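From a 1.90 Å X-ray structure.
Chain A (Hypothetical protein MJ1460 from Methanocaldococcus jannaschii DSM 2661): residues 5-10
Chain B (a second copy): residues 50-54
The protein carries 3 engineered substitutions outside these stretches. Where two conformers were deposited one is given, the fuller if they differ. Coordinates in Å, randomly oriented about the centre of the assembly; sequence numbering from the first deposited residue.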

# COMPACT_ATOMS: atom_id res chain seq x y z
N MSE A 5 11.05 1.71 12.73
CA MSE A 5 11.97 2.55 11.99
C MSE A 5 11.29 3.82 11.42
O MSE A 5 11.99 4.68 10.95
N GLU A 6 9.96 3.92 11.44
CA GLU A 6 9.24 5.08 10.90
C GLU A 6 8.19 5.59 11.87
O GLU A 6 7.68 4.83 12.71
N LYS A 7 7.83 6.86 11.70
CA LYS A 7 7.03 7.66 12.67
C LYS A 7 5.59 7.18 12.83
O LYS A 7 4.97 7.24 13.91
N ILE A 8 5.05 6.76 11.72
CA ILE A 8 3.65 6.50 11.62
C ILE A 8 3.37 5.06 12.10
O ILE A 8 2.23 4.72 12.42
N PHE A 9 4.41 4.21 12.18
CA PHE A 9 4.17 2.77 12.47
C PHE A 9 3.41 2.42 13.79
O PHE A 9 2.48 1.62 13.77
N PRO A 10 3.80 2.97 14.96
CA PRO A 10 2.93 2.65 16.09
C PRO A 10 1.45 3.01 15.94
O PRO A 10 0.57 2.30 16.41
N GLU B 50 17.97 -2.19 4.61
CA GLU B 50 17.56 -0.94 5.26
C GLU B 50 17.17 0.14 4.23
O GLU B 50 17.80 0.24 3.16
N THR B 51 16.15 0.94 4.55
CA THR B 51 15.77 2.12 3.71
C THR B 51 14.88 3.10 4.52
O THR B 51 14.83 3.01 5.75
N SER B 52 14.24 4.08 3.89
CA SER B 52 13.27 4.93 4.63
C SER B 52 12.03 5.20 3.80
O SER B 52 12.05 5.05 2.60
N LEU B 53 10.95 5.60 4.45
CA LEU B 53 9.75 6.00 3.72
C LEU B 53 9.99 7.21 2.77
O LEU B 53 9.39 7.30 1.70
N TYR B 54 10.85 8.13 3.17
CA TYR B 54 11.27 9.23 2.30
C TYR B 54 11.95 8.71 1.04
O TYR B 54 11.61 9.09 -0.07

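Does the contact begin with Met A5? Its CA-to-CB bond points toward chain B, with chi1 and chi2 both m, yet this selenomethionine side chain makes no contact with the other stretch.

What, then, holds the two stretches together? Glu A6, buried and pointing toward chain B, folds its side chain with chi1 and chi2 both m so that its carboxylate meets the start of a helix. Leu B53 N donates a hydrogen bond to Glu A6 OE2 at 2.8 Å, while Glu A6 CG lies 3.5 Å from Leu B53 CD1. Ser B52 (chi1 p) sits at the N-cap; its CB is 3.6 Å from Glu A6 OE2.

How do waters extend this link? Water 1 donates to Glu A6 OE1 at 2.8 Å and accepts from Tyr B54 N at 3.1 Å, thus serving a second helix-start amide. Water 2 lies 2.7 Å from both Glu A6 OE2 and Thr B51 O.

What surrounds Leu B53 further along chain A? Lys A7 points sideways and takes no part. Leu B53 (chi1 m, chi2 t) points toward chain A, and its CD1 reaches Ile A8 CG2 at 4.3 Å and Phe A9 CE1 at 4.1 Å, meeting the ring obliquely. Ile A8 is t at chi1, Phe A9 m; Pro A10 is out of reach.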

# COMPACT_ATOMS: atom_id res chain seq x y z
CB MSE A 5 12.62 1.73 10.84
CG MSE A 5 13.44 0.48 11.29
SE MSE A 5 15.15 0.85 12.23
CE MSE A 5 15.34 -0.81 13.29
CB GLU A 6 8.56 4.72 9.58
CG GLU A 6 9.48 4.22 8.50
CD GLU A 6 10.36 5.35 7.88
OE1 GLU A 6 10.14 6.54 8.14
OE2 GLU A 6 11.31 5.02 7.17
CB LYS A 7 6.95 9.14 12.20
CG LYS A 7 8.27 9.91 12.10
CD LYS A 7 8.12 11.12 11.11
CE LYS A 7 9.30 12.06 11.18
NZ LYS A 7 9.27 13.06 10.02
CB ILE A 8 3.21 6.80 10.14
CG1 ILE A 8 1.70 6.95 10.07
CG2 ILE A 8 3.78 5.76 9.11
CD1 ILE A 8 1.26 8.28 10.53
CB PHE A 9 5.46 1.95 12.34
CG PHE A 9 6.00 1.85 10.96
CD1 PHE A 9 5.26 2.21 9.83
CD2 PHE A 9 7.25 1.27 10.77
CE1 PHE A 9 5.78 2.02 8.54
CE2 PHE A 9 7.77 1.08 9.45
CZ PHE A 9 7.03 1.47 8.37
CB PRO A 10 3.55 3.40 17.27
CG PRO A 10 4.60 4.35 16.65
CD PRO A 10 4.98 3.76 15.34
CB GLU B 50 18.73 -0.43 6.09
CG GLU B 50 18.47 0.75 6.99
CD GLU B 50 19.75 1.26 7.59
OE1 GLU B 50 20.39 0.49 8.34
OE2 GLU B 50 20.14 2.40 7.30
CB THR B 51 15.14 1.68 2.31
OG1 THR B 51 14.97 2.82 1.44
CG2 THR B 51 13.84 0.92 2.49
CB SER B 52 13.91 6.25 5.03
OG SER B 52 14.00 7.09 3.93
CB LEU B 53 8.61 6.30 4.70
CG LEU B 53 7.96 4.99 5.22
CD1 LEU B 53 6.99 5.28 6.28
CD2 LEU B 53 7.25 4.28 4.05
CB TYR B 54 12.20 10.14 3.05
CG TYR B 54 12.64 11.36 2.26
CD1 TYR B 54 11.84 12.47 2.20
CD2 TYR B 54 13.85 11.38 1.60
CE1 TYR B 54 12.21 13.59 1.46
CE2 TYR B 54 14.24 12.52 0.85
CZ TYR B 54 13.41 13.63 0.81
OH TYR B 54 13.75 14.77 0.06
O HOH W 1 11.20 8.40 6.27
O HOH W 2 13.33 3.49 8.00